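Local atomic coordinates of nitrilotriacetate monooxygenase (Burkholderia pseudomallei, PDB entry 3SDO), a protein that probably acts as a flavin-dependent monooxygenase of the NtaA/SnaA/DszA family, using FMN and molecular oxygen to oxidise its organic substrate. Residues Ser167-Ala172 with Lys440-Ala445; Leu158-Gly163 with Phe198-Pro203; Ile153-Leu158 with Ala229-Asp234; Val215-Gly220 with Ala429-His434; Phe41-Ala46 with Ala87-Lys92. All blocks are in the same frame, centred on the assembly; numbering follows the deposited sequence.

Contact 1. Residues Ser167-Ala172 with Lys440-Ala445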
# COMPACT_ATOMS: atom_id res chain seq x y z
N SER A 167 -0.19 -17.78 11.89
CA SER A 167 0.55 -18.87 11.24
C SER A 167 1.82 -19.22 11.99
O SER A 167 2.12 -20.41 12.21
CB SER A 167 0.93 -18.51 9.80
OG SER A 167 -0.21 -18.36 8.98
N TRP A 168 2.54 -18.18 12.40
CA TRP A 168 3.89 -18.30 12.97
C TRP A 168 3.92 -17.93 14.45
O TRP A 168 3.77 -16.77 14.79
CB TRP A 168 4.84 -17.36 12.23
CG TRP A 168 5.19 -17.84 10.85
CD1 TRP A 168 4.60 -17.50 9.66
CD2 TRP A 168 6.23 -18.74 10.52
NE1 TRP A 168 5.18 -18.16 8.62
CE2 TRP A 168 6.20 -18.93 9.12
CE3 TRP A 168 7.18 -19.44 11.28
CZ2 TRP A 168 7.08 -19.77 8.47
CZ3 TRP A 168 8.05 -20.26 10.63
CH2 TRP A 168 8.00 -20.43 9.24
N ASP A 169 4.12 -18.91 15.34
CA ASP A 169 4.27 -18.56 16.75
C ASP A 169 5.37 -17.51 16.89
O ASP A 169 6.34 -17.51 16.14
CB ASP A 169 4.65 -19.74 17.64
CG ASP A 169 3.57 -20.82 17.73
OD1 ASP A 169 2.41 -20.64 17.25
OD2 ASP A 169 3.91 -21.87 18.32
N ASP A 170 5.24 -16.66 17.90
CA ASP A 170 6.20 -15.57 18.13
C ASP A 170 7.65 -16.08 18.26
O ASP A 170 8.60 -15.38 17.90
CB ASP A 170 5.80 -14.79 19.39
CG ASP A 170 4.50 -14.04 19.23
OD1 ASP A 170 4.13 -13.67 18.08
OD2 ASP A 170 3.83 -13.79 20.29
N ASP A 171 7.81 -17.32 18.71
CA ASP A 171 9.13 -17.92 18.96
C ASP A 171 9.51 -19.03 17.95
O ASP A 171 10.45 -19.79 18.19
CB ASP A 171 9.22 -18.42 20.41
CG ASP A 171 8.08 -19.39 20.80
OD1 ASP A 171 7.15 -19.66 19.99
OD2 ASP A 171 8.09 -19.87 21.94
N ALA A 172 8.82 -19.09 16.81
CA ALA A 172 8.96 -20.20 15.87
C ALA A 172 10.28 -20.16 15.12
O ALA A 172 10.81 -21.21 14.75
CB ALA A 172 7.81 -20.23 14.86
N LYS A 440 -1.56 -8.78 21.45
CA LYS A 440 -2.43 -9.80 20.87
C LYS A 440 -1.72 -11.15 20.82
O LYS A 440 -0.94 -11.40 19.90
CB LYS A 440 -2.88 -9.37 19.48
CG LYS A 440 -3.84 -10.33 18.80
CD LYS A 440 -5.28 -9.99 19.08
CE LYS A 440 -6.23 -11.00 18.43
NZ LYS A 440 -7.45 -10.31 17.93
N GLU A 441 -1.99 -12.03 21.79
CA GLU A 441 -1.42 -13.38 21.79
C GLU A 441 -2.01 -14.21 20.65
O GLU A 441 -3.19 -14.07 20.30
CB GLU A 441 -1.69 -14.14 23.10
CG GLU A 441 -0.97 -13.60 24.33
CD GLU A 441 0.53 -13.81 24.32
OE1 GLU A 441 1.03 -14.73 23.64
OE2 GLU A 441 1.23 -13.05 25.03
N SER A 442 -1.18 -15.09 20.09
CA SER A 442 -1.64 -16.04 19.12
C SER A 442 -2.71 -16.93 19.74
O SER A 442 -2.63 -17.28 20.93
CB SER A 442 -0.49 -16.92 18.60
OG SER A 442 -0.98 -18.02 17.85
N ARG A 443 -3.70 -17.30 18.94
CA ARG A 443 -4.66 -18.33 19.34
C ARG A 443 -3.99 -19.66 19.74
O ARG A 443 -4.58 -20.47 20.43
CB ARG A 443 -5.67 -18.60 18.21
CG ARG A 443 -5.03 -19.26 16.97
CD ARG A 443 -5.89 -19.15 15.74
NE ARG A 443 -6.23 -17.76 15.48
CZ ARG A 443 -7.28 -17.36 14.78
NH1 ARG A 443 -8.10 -18.23 14.24
NH2 ARG A 443 -7.51 -16.07 14.61
N TYR A 444 -2.75 -19.88 19.30
CA TYR A 444 -2.04 -21.12 19.64
C TYR A 444 -1.02 -20.96 20.79
O TYR A 444 -0.29 -21.90 21.08
CB TYR A 444 -1.32 -21.69 18.41
CG TYR A 444 -2.14 -21.80 17.13
CD1 TYR A 444 -3.10 -22.82 16.95
CD2 TYR A 444 -1.93 -20.91 16.09
CE1 TYR A 444 -3.84 -22.91 15.75
CE2 TYR A 444 -2.66 -20.98 14.91
CZ TYR A 444 -3.60 -21.98 14.74
OH TYR A 444 -4.28 -21.99 13.54
N ALA A 445 -0.97 -19.80 21.45
CA ALA A 445 0.03 -19.54 22.50
C ALA A 445 0.01 -20.57 23.63
O ALA A 445 -1.07 -21.00 24.05
CB ALA A 445 -0.16 -18.15 23.08
O HOH W 1 0.95 -18.72 16.26
O HOH W 2 1.56 -15.14 20.97
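Two ordered waters do most of the joining between Asp169 and Asp170 on one side and Glu441 and Ser442 on the other; no direct hydrogen bond crosses. One water donates to Asp169 OD1, its oxygen 2.6 Å away, and accepts from Ser442 OG, also at 2.6 Å. A second water donates to both Asp170 OD2 and Glu441 OE1 and takes the backbone N-H of Ser442, at 2.9 Å from that nitrogen. The two like-charged oxygens, Asp170 OD2 and Glu441 OE1, stand 4.5 Å apart, and the shared donor probably eases their repulsion.

Asp169 OD1 is also bonded to His189, while Asp170 reaches Arg208 with OD1 and Tyr439 with OD2.

Direct touch is slight: Asp169 OD1 lies 4.0 Å from Tyr444 CB, the two side chains crossing near a right angle. The Tyr444 ring carries Arg443 CG over the centre of one face and stacks with His189.

Within 440-445, Tyr444 N donates to Ser442 OG at 165°, an ST turn. The whole is a water-bridged surface contact between two loop segments, each bent in a type I beta turn, which places the last modelled residues of the chain beside the loop that follows helix 150-165.

Contact 2. Residues Leu158-Gly163 with Phe198-Pro203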
# COMPACT_ATOMS: atom_id res chain seq x y z
N LEU A 158 -12.37 -11.41 7.59
CA LEU A 158 -11.61 -11.02 8.77
C LEU A 158 -11.09 -12.24 9.53
O LEU A 158 -9.94 -12.26 9.96
CB LEU A 158 -12.47 -10.15 9.68
CG LEU A 158 -11.81 -9.58 10.92
CD1 LEU A 158 -10.48 -8.93 10.58
CD2 LEU A 158 -12.73 -8.55 11.58
N ASP A 159 -11.95 -13.25 9.67
CA ASP A 159 -11.60 -14.48 10.38
C ASP A 159 -10.42 -15.16 9.67
O ASP A 159 -9.53 -15.68 10.33
CB ASP A 159 -12.75 -15.49 10.43
CG ASP A 159 -13.84 -15.10 11.42
OD1 ASP A 159 -13.62 -14.17 12.21
OD2 ASP A 159 -14.93 -15.73 11.38
N VAL A 160 -10.44 -15.14 8.34
CA VAL A 160 -9.33 -15.70 7.56
C VAL A 160 -8.04 -14.89 7.77
O VAL A 160 -6.99 -15.46 8.06
CB VAL A 160 -9.68 -15.77 6.06
CG1 VAL A 160 -8.46 -16.25 5.21
CG2 VAL A 160 -10.85 -16.74 5.84
N VAL A 161 -8.12 -13.57 7.65
CA VAL A 161 -6.94 -12.73 7.86
C VAL A 161 -6.32 -12.98 9.23
O VAL A 161 -5.12 -13.28 9.32
CB VAL A 161 -7.25 -11.25 7.64
CG1 VAL A 161 -6.03 -10.35 8.02
CG2 VAL A 161 -7.59 -11.04 6.19
N GLN A 162 -7.13 -12.91 10.28
CA GLN A 162 -6.63 -13.11 11.63
C GLN A 162 -6.08 -14.53 11.85
O GLN A 162 -5.07 -14.69 12.53
CB GLN A 162 -7.72 -12.75 12.66
CG GLN A 162 -7.94 -11.25 12.75
CD GLN A 162 -8.97 -10.88 13.79
OE1 GLN A 162 -9.93 -11.61 13.98
NE2 GLN A 162 -8.77 -9.76 14.48
N GLY A 163 -6.74 -15.55 11.30
CA GLY A 163 -6.19 -16.90 11.29
C GLY A 163 -4.82 -16.98 10.64
O GLY A 163 -3.89 -17.60 11.17
N PHE A 198 -14.84 -18.18 1.37
CA PHE A 198 -13.40 -18.32 1.11
C PHE A 198 -12.89 -19.72 1.41
O PHE A 198 -13.39 -20.39 2.30
CB PHE A 198 -12.59 -17.30 1.93
CG PHE A 198 -13.00 -15.87 1.70
CD1 PHE A 198 -12.51 -15.16 0.59
CD2 PHE A 198 -13.89 -15.24 2.57
CE1 PHE A 198 -12.92 -13.83 0.36
CE2 PHE A 198 -14.29 -13.91 2.34
CZ PHE A 198 -13.80 -13.21 1.23
N SER A 199 -11.89 -20.13 0.62
CA SER A 199 -11.11 -21.34 0.88
C SER A 199 -9.63 -20.98 0.83
O SER A 199 -9.10 -20.65 -0.24
CB SER A 199 -11.44 -22.42 -0.15
OG SER A 199 -12.79 -22.80 -0.05
N VAL A 200 -8.96 -21.05 1.99
CA VAL A 200 -7.57 -20.60 2.15
C VAL A 200 -6.81 -21.55 3.10
O VAL A 200 -7.12 -21.64 4.29
CB VAL A 200 -7.50 -19.15 2.70
CG1 VAL A 200 -6.03 -18.71 2.96
CG2 VAL A 200 -8.22 -18.18 1.77
N GLU A 201 -5.81 -22.23 2.57
CA GLU A 201 -5.09 -23.24 3.33
C GLU A 201 -4.08 -22.63 4.30
O GLU A 201 -3.96 -23.10 5.44
CB GLU A 201 -4.40 -24.19 2.36
CG GLU A 201 -3.67 -25.34 3.01
CD GLU A 201 -3.08 -26.26 1.96
OE1 GLU A 201 -3.85 -27.04 1.38
OE2 GLU A 201 -1.86 -26.16 1.70
N GLY A 202 -3.36 -21.60 3.85
CA GLY A 202 -2.23 -21.08 4.62
C GLY A 202 -1.10 -22.10 4.59
O GLY A 202 -1.15 -23.05 3.81
N PRO A 203 -0.04 -21.89 5.39
CA PRO A 203 0.17 -20.79 6.28
C PRO A 203 0.55 -19.51 5.55
O PRO A 203 0.85 -19.53 4.35
CB PRO A 203 1.37 -21.24 7.13
CG PRO A 203 1.80 -22.59 6.61
CD PRO A 203 1.15 -22.75 5.29
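Val160 meets Val200 and Phe198 where helix 150-165 of the TIM-barrel-like fold is covered by a two-stranded antiparallel hairpin, strands 193-194 and 199-200. The contact is apolar and small, and Val160 carries the helix side of it.

From CB, which is directed at the hairpin, the side chain forks. CG1 stands anti to the backbone N (chi1 175°) and is the branch that reaches Val200, lying 4.0 Å from Val200 CB and about as far from both of that residue's methyls. One methyl thus sits against the whole branched end of the other valine, the two side chains meeting at a slant. CG2, anti to the carbonyl carbon, turns to Phe198 instead and approaches its CB rather than its ring.

That ring is occupied by other neighbours: it meets His157 with the planes at about 75° and touches Pro106, the residue that Val160 also packs on. The backbone N of Phe198 bonds to Glu156, giving the hairpin a polar tie to the same helix. Asn139 of the second subunit also packs on Val200 and accepts from Gly202 N. On the second branch of the fork, Val160 CG2 lies 4.3 Å from Phe198 CB.

Contact 3. Residues Ile153-Leu158 with Ala229-Asp234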
# COMPACT_ATOMS: atom_id res chain seq x y z
N ILE A 153 -19.72 -11.77 4.44
CA ILE A 153 -18.45 -11.77 3.69
C ILE A 153 -17.33 -11.16 4.52
O ILE A 153 -16.25 -11.73 4.62
CB ILE A 153 -18.60 -11.00 2.33
CG1 ILE A 153 -19.44 -11.81 1.34
CG2 ILE A 153 -17.24 -10.67 1.69
CD1 ILE A 153 -19.79 -11.01 0.06
N ALA A 154 -17.60 -10.00 5.11
CA ALA A 154 -16.63 -9.27 5.91
C ALA A 154 -16.21 -10.05 7.17
O ALA A 154 -15.04 -10.05 7.55
CB ALA A 154 -17.20 -7.90 6.30
N ALA A 155 -17.16 -10.71 7.81
CA ALA A 155 -16.86 -11.48 9.01
C ALA A 155 -15.94 -12.65 8.68
O ALA A 155 -14.96 -12.87 9.39
CB ALA A 155 -18.15 -11.98 9.71
N GLU A 156 -16.27 -13.41 7.63
CA GLU A 156 -15.45 -14.55 7.23
C GLU A 156 -14.05 -14.11 6.76
O GLU A 156 -13.05 -14.73 7.09
CB GLU A 156 -16.13 -15.39 6.13
CG GLU A 156 -15.42 -16.71 5.90
CD GLU A 156 -16.02 -17.54 4.78
OE1 GLU A 156 -17.22 -17.36 4.47
OE2 GLU A 156 -15.27 -18.37 4.21
N HIS A 157 -14.02 -13.06 5.96
CA HIS A 157 -12.77 -12.47 5.44
C HIS A 157 -11.83 -12.10 6.60
O HIS A 157 -10.63 -12.42 6.58
CB HIS A 157 -13.15 -11.24 4.60
CG HIS A 157 -12.00 -10.59 3.89
ND1 HIS A 157 -11.07 -9.81 4.55
CD2 HIS A 157 -11.68 -10.53 2.57
CE1 HIS A 157 -10.22 -9.32 3.66
NE2 HIS A 157 -10.56 -9.75 2.46
N LEU A 158 -12.37 -11.41 7.59
CA LEU A 158 -11.61 -11.02 8.77
C LEU A 158 -11.09 -12.24 9.53
O LEU A 158 -9.94 -12.26 9.96
CB LEU A 158 -12.47 -10.15 9.68
CG LEU A 158 -11.81 -9.58 10.92
CD1 LEU A 158 -10.48 -8.93 10.58
CD2 LEU A 158 -12.73 -8.55 11.58
N ALA A 229 -18.90 -4.97 14.79
CA ALA A 229 -17.89 -4.21 15.56
C ALA A 229 -17.70 -4.81 16.96
O ALA A 229 -16.58 -4.99 17.42
CB ALA A 229 -18.27 -2.72 15.66
N GLY A 230 -18.82 -5.10 17.62
CA GLY A 230 -18.80 -5.73 18.95
C GLY A 230 -18.12 -7.09 18.98
O GLY A 230 -17.40 -7.41 19.93
N ARG A 231 -18.31 -7.88 17.92
CA ARG A 231 -17.71 -9.20 17.82
C ARG A 231 -16.25 -9.19 17.40
O ARG A 231 -15.54 -10.17 17.67
CB ARG A 231 -18.46 -10.06 16.82
CG ARG A 231 -19.82 -10.54 17.33
CD ARG A 231 -20.75 -10.89 16.20
NE ARG A 231 -20.09 -11.70 15.18
CZ ARG A 231 -20.29 -11.59 13.86
NH1 ARG A 231 -21.14 -10.69 13.35
NH2 ARG A 231 -19.63 -12.39 13.03
N SER A 232 -15.80 -8.13 16.72
CA SER A 232 -14.48 -8.20 16.05
C SER A 232 -13.62 -6.92 16.00
O SER A 232 -12.46 -7.00 15.62
CB SER A 232 -14.63 -8.76 14.62
OG SER A 232 -15.29 -7.81 13.76
N ALA A 233 -14.14 -5.77 16.39
CA ALA A 233 -13.32 -4.54 16.33
C ALA A 233 -12.54 -4.28 17.62
O ALA A 233 -13.04 -4.58 18.71
CB ALA A 233 -14.20 -3.35 16.00
N ASP A 234 -11.35 -3.71 17.48
CA ASP A 234 -10.58 -3.16 18.61
C ASP A 234 -10.92 -1.69 18.84
O ASP A 234 -10.79 -1.18 19.95
CB ASP A 234 -9.08 -3.27 18.35
CG ASP A 234 -8.64 -4.70 18.17
OD1 ASP A 234 -8.91 -5.50 19.08
OD2 ASP A 234 -8.01 -5.02 17.14
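Helix 150-165 and the last turn of helix 223-232 come closest at Ala155 and Ser232, whose CA atoms are 8.1 Å apart. No hydrogen bond links the two segments, and two side-chain pairs, one turn apart on the first helix, make the contact.

Leu158 and Ser232 form the inner pair. The leucine reaches across with its CD2 methyl, which lies 3.4 Å from Ser232 OG and 3.6 Å from Ser232 CB, so the methyl rests against both atoms of the serine side chain. Ser232 OG is held between the backbone N and the carbonyl carbon (chi1 70°), and from there it bonds to Gln218 of the neighbouring strand and to Leu228 O one turn back in its own helix. The hydroxyl therefore has its polar partners supplied while it presents a surface to the methyl. Leu158 also packs on Gln218, which brings strand, helix and helix together at one point.

Ala155 and Arg231 form the outer pair. The Arg231 chain bends at chi3 (45°) and brings its guanidinium alongside the first helix, where NH2 comes 3.7 Å from Ala155 CB, the group standing obliquely to the methyl. Arg231 also touches Ala260, and it lies at the solvent-exposed side.

Ala155 is about 6 Å from the side chain of Tyr151, a predicted FMN-binding residue. The arrangement is that of neighbouring helices lying side by side on the outside of a TIM-barrel-type strand layer, as in luciferase-like monooxygenases.

Contact 4. Residues Val215-Gly220 with Ala429-His434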
# COMPACT_ATOMS: atom_id res chain seq x y z
N VAL A 215 -4.12 -3.78 14.59
CA VAL A 215 -5.35 -3.38 15.28
C VAL A 215 -6.53 -3.26 14.27
O VAL A 215 -6.38 -2.70 13.15
CB VAL A 215 -5.14 -2.07 16.03
CG1 VAL A 215 -6.39 -1.65 16.82
CG2 VAL A 215 -3.93 -2.21 16.98
N ILE A 216 -7.68 -3.80 14.65
CA ILE A 216 -8.85 -3.75 13.78
C ILE A 216 -9.73 -2.56 14.14
O ILE A 216 -10.21 -2.43 15.28
CB ILE A 216 -9.70 -5.04 13.86
CG1 ILE A 216 -8.85 -6.27 13.54
CG2 ILE A 216 -10.92 -4.98 12.91
CD1 ILE A 216 -8.06 -6.21 12.24
N PHE A 217 -9.92 -1.70 13.14
CA PHE A 217 -10.84 -0.57 13.18
C PHE A 217 -12.06 -0.91 12.34
O PHE A 217 -11.96 -1.60 11.31
CB PHE A 217 -10.16 0.68 12.61
CG PHE A 217 -9.17 1.32 13.54
CD1 PHE A 217 -7.98 0.71 13.81
CD2 PHE A 217 -9.45 2.54 14.12
CE1 PHE A 217 -7.08 1.29 14.66
CE2 PHE A 217 -8.57 3.12 15.00
CZ PHE A 217 -7.39 2.50 15.28
N GLN A 218 -13.22 -0.44 12.78
CA GLN A 218 -14.44 -0.58 11.97
C GLN A 218 -15.33 0.63 12.18
O GLN A 218 -15.18 1.34 13.15
CB GLN A 218 -15.19 -1.85 12.34
CG GLN A 218 -14.47 -3.13 12.00
CD GLN A 218 -15.22 -4.36 12.42
OE1 GLN A 218 -16.44 -4.33 12.59
NE2 GLN A 218 -14.47 -5.45 12.64
N ALA A 219 -16.25 0.87 11.26
CA ALA A 219 -17.19 1.99 11.40
C ALA A 219 -18.63 1.63 11.09
O ALA A 219 -19.41 2.48 10.68
CB ALA A 219 -16.75 3.15 10.54
N GLY A 220 -19.03 0.38 11.34
CA GLY A 220 -20.41 -0.02 11.10
C GLY A 220 -21.38 0.83 11.94
O GLY A 220 -21.10 1.15 13.09
N ALA A 429 5.79 1.28 22.49
CA ALA A 429 6.39 1.02 21.21
C ALA A 429 5.32 0.86 20.14
O ALA A 429 5.51 1.33 19.02
CB ALA A 429 7.28 -0.24 21.29
N THR A 430 4.17 0.29 20.50
CA THR A 430 3.21 -0.20 19.50
C THR A 430 1.91 0.61 19.48
O THR A 430 1.63 1.36 20.41
CB THR A 430 2.84 -1.67 19.79
OG1 THR A 430 2.14 -1.74 21.03
CG2 THR A 430 4.11 -2.61 19.86
N LEU A 431 1.11 0.42 18.44
CA LEU A 431 -0.23 0.98 18.40
C LEU A 431 -1.10 0.47 19.56
O LEU A 431 -1.73 1.26 20.25
CB LEU A 431 -0.92 0.74 17.06
CG LEU A 431 -2.29 1.42 16.92
CD1 LEU A 431 -2.24 2.89 17.39
CD2 LEU A 431 -2.80 1.31 15.43
N ARG A 432 -1.11 -0.84 19.80
CA ARG A 432 -1.78 -1.39 21.00
C ARG A 432 -1.34 -0.67 22.29
O ARG A 432 -2.18 -0.22 23.08
CB ARG A 432 -1.58 -2.91 21.10
CG ARG A 432 -2.36 -3.66 20.01
CD ARG A 432 -2.30 -5.19 20.15
NE ARG A 432 -2.84 -5.77 18.94
CZ ARG A 432 -4.14 -5.95 18.71
NH1 ARG A 432 -5.03 -5.70 19.64
NH2 ARG A 432 -4.54 -6.40 17.53
N ASP A 433 -0.03 -0.52 22.49
CA ASP A 433 0.50 0.21 23.65
C ASP A 433 -0.09 1.63 23.80
O ASP A 433 -0.48 2.04 24.91
CB ASP A 433 2.01 0.39 23.56
CG ASP A 433 2.81 -0.88 23.73
OD1 ASP A 433 2.31 -1.89 24.30
OD2 ASP A 433 3.99 -0.85 23.30
N HIS A 434 -0.12 2.37 22.70
CA HIS A 434 -0.65 3.74 22.72
C HIS A 434 -2.11 3.74 23.16
O HIS A 434 -2.54 4.62 23.90
CB HIS A 434 -0.64 4.41 21.33
CG HIS A 434 0.72 4.56 20.73
ND1 HIS A 434 1.88 4.55 21.49
CD2 HIS A 434 1.10 4.73 19.44
CE1 HIS A 434 2.92 4.68 20.67
NE2 HIS A 434 2.47 4.81 19.43
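The guanidinium of Arg432 lies flat against Val215, with the CG2 methyl over the centre of one face, 4.1 Å from Arg432 CZ. At the edge of the Phe217 ring, near its plane, comes Leu431 CD2, 4.3 Å from Phe217 CE1. Val215 O also lies in plane at the edge of this ring, which meets Phe56 with planes about 60° apart.

Val215 is wedged between the two helix residues. Its CG2, anti to the carbonyl carbon, touches Leu431 CG at 4.0 Å and Arg432 CG at 3.7 Å. Val215 and Leu431 cross at about a right angle, whereas the arginine runs past the valine in the opposite direction. Its chain, extended from CG to NE and turned at the last torsion (chi4 -84°), packs both stem and guanidinium face on Val215, while NH2 is tied to the backbone carbonyl of Gln213.

Thr430 is the N-cap of the helix and makes a capping box with Asp433: Asp433 N donates to Thr430 OG1 at 2.9 Å, and Thr430 N to Asp433 OD2, which it meets from above the carboxylate plane.

Strand 215-218 lies between strands 124-129 and 235-238 of the parallel sheet. Helix 431-435 covers the beginning of that strand, while Ile216, pointing away from it, packs on helix 150-165.

Contact 5. Residues Phe41-Ala46 with Ala87-Lys92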
# COMPACT_ATOMS: atom_id res chain seq x y z
N PHE A 41 3.75 16.42 1.89
CA PHE A 41 2.66 16.96 2.72
C PHE A 41 2.16 15.96 3.75
O PHE A 41 2.02 16.32 4.94
CB PHE A 41 1.52 17.44 1.85
CG PHE A 41 0.34 17.96 2.63
CD1 PHE A 41 0.38 19.21 3.22
CD2 PHE A 41 -0.80 17.19 2.78
CE1 PHE A 41 -0.72 19.71 3.93
CE2 PHE A 41 -1.90 17.69 3.47
CZ PHE A 41 -1.85 18.94 4.05
N TYR A 42 1.89 14.71 3.33
CA TYR A 42 1.51 13.68 4.28
C TYR A 42 2.58 13.44 5.37
O TYR A 42 2.24 13.25 6.53
CB TYR A 42 1.16 12.34 3.61
CG TYR A 42 -0.14 12.33 2.84
CD1 TYR A 42 -0.19 12.80 1.53
CD2 TYR A 42 -1.30 11.83 3.39
CE1 TYR A 42 -1.35 12.80 0.81
CE2 TYR A 42 -2.49 11.83 2.66
CZ TYR A 42 -2.49 12.28 1.37
OH TYR A 42 -3.65 12.28 0.63
N VAL A 43 3.87 13.48 5.00
CA VAL A 43 4.95 13.32 5.97
C VAL A 43 4.94 14.46 7.00
O VAL A 43 5.05 14.23 8.20
CB VAL A 43 6.35 13.27 5.30
CG1 VAL A 43 7.44 13.18 6.40
CG2 VAL A 43 6.47 12.07 4.32
N ASP A 44 4.81 15.68 6.53
CA ASP A 44 4.74 16.84 7.40
C ASP A 44 3.58 16.76 8.40
O ASP A 44 3.78 16.93 9.62
CB ASP A 44 4.64 18.11 6.56
CG ASP A 44 4.42 19.35 7.40
OD1 ASP A 44 5.40 20.05 7.67
OD2 ASP A 44 3.28 19.61 7.80
N ARG A 45 2.39 16.42 7.90
CA ARG A 45 1.22 16.26 8.75
C ARG A 45 1.33 15.07 9.71
O ARG A 45 0.98 15.19 10.88
CB ARG A 45 -0.04 16.17 7.92
CG ARG A 45 -0.31 17.39 7.02
CD ARG A 45 -0.66 18.62 7.79
NE ARG A 45 0.50 19.33 8.31
CZ ARG A 45 0.45 20.38 9.13
NH1 ARG A 45 1.59 20.95 9.54
NH2 ARG A 45 -0.71 20.87 9.52
N ALA A 46 1.83 13.93 9.24
CA ALA A 46 2.02 12.78 10.13
C ALA A 46 3.00 13.12 11.25
O ALA A 46 2.76 12.78 12.41
CB ALA A 46 2.48 11.52 9.35
N ALA A 87 5.79 5.04 7.52
CA ALA A 87 6.31 4.27 8.66
C ALA A 87 7.78 4.58 8.91
O ALA A 87 8.23 4.75 10.04
CB ALA A 87 6.16 2.77 8.37
N VAL A 88 8.51 4.69 7.80
CA VAL A 88 9.94 4.77 7.81
C VAL A 88 10.44 6.22 8.07
O VAL A 88 11.61 6.47 8.41
CB VAL A 88 10.38 4.10 6.44
CG1 VAL A 88 11.24 4.99 5.62
CG2 VAL A 88 10.89 2.70 6.69
N LEU A 89 9.53 7.18 7.97
CA LEU A 89 9.83 8.57 8.24
C LEU A 89 9.21 9.01 9.57
O LEU A 89 9.24 10.19 9.88
CB LEU A 89 9.35 9.47 7.09
CG LEU A 89 9.98 9.17 5.73
CD1 LEU A 89 9.34 9.98 4.60
CD2 LEU A 89 11.57 9.39 5.75
N THR A 90 8.67 8.07 10.33
CA THR A 90 8.12 8.35 11.63
C THR A 90 8.68 7.28 12.57
O THR A 90 9.49 6.46 12.15
CB THR A 90 6.56 8.32 11.62
OG1 THR A 90 6.08 7.05 11.12
CG2 THR A 90 5.98 9.46 10.77
N SER A 91 8.26 7.29 13.82
CA SER A 91 8.74 6.28 14.77
C SER A 91 7.69 5.72 15.74
O SER A 91 7.82 4.57 16.16
CB SER A 91 9.94 6.85 15.54
OG SER A 91 9.59 8.04 16.18
N LYS A 92 6.68 6.50 16.12
CA LYS A 92 5.73 6.07 17.16
C LYS A 92 4.31 6.02 16.67
O LYS A 92 3.52 5.19 17.14
CB LYS A 92 5.69 7.07 18.34
CG LYS A 92 6.90 7.25 19.15
CD LYS A 92 6.57 8.14 20.40
CE LYS A 92 5.80 7.34 21.49
NZ LYS A 92 5.92 7.87 22.91
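This is a mostly apolar contact between helix 39-51 and the turn that ends helix 79-88, two helices of the TIM-barrel-like fold that follow strands 11-15 and 56-59 in the chain. Val43 and Leu89 are its main pair, and Ala46 with Thr90 the lesser one.

Leu89 sets CD1 against both methyls of Val43, nearer CG2 (3.6 Å) than CG1 (4.1 Å), the side chains crossing near a right angle. Val43 presents both branches because CG1 stands anti to the backbone N (chi1 177°) and CG2 anti to the carbonyl carbon. Val43 also packs on Leu86, one turn back in the partner helix, and Leu89 on Phe39 of its own subunit and on Val88 of the second subunit, so the cluster reaches the subunit interface.

Polar ties flank the apolar patch. Leu89 O takes a hydrogen bond from Arg47, and Glu50 accepts from the backbone N-H groups of Ser91 and Lys92. Thr90 turns its hydroxyl to Leu86 O and Arg123, which leaves the methyl for the helix. That methyl meets Ala46, one turn beyond Val43, with Thr90 CG2 4.3 Å from Ala46 CB.

Contacts 2, 3 and 4 join consecutive strand and helix elements of the barrel. Contacts 2 and 3, with centres 13 Å apart, both use helix 150-165 and share Leu158; contacts 3 and 4, 14 Å apart, join through Asp234 with Ile216. Along the chain contact 2 nests inside the loop closed by contact 3, and contact 4 inside that closed by contact 1. Contact 1, the outermost, touches contact 2 through Arg443 and contact 4 through Lys440, so the end of the chain returns to the neighbourhood of helix 150-165. Contact 5 closes first, its centre about 30 Å from those of contacts 1, 2 and 3, and meets only contact 4. Contacts 1, 2 and 5 each touch the second subunit.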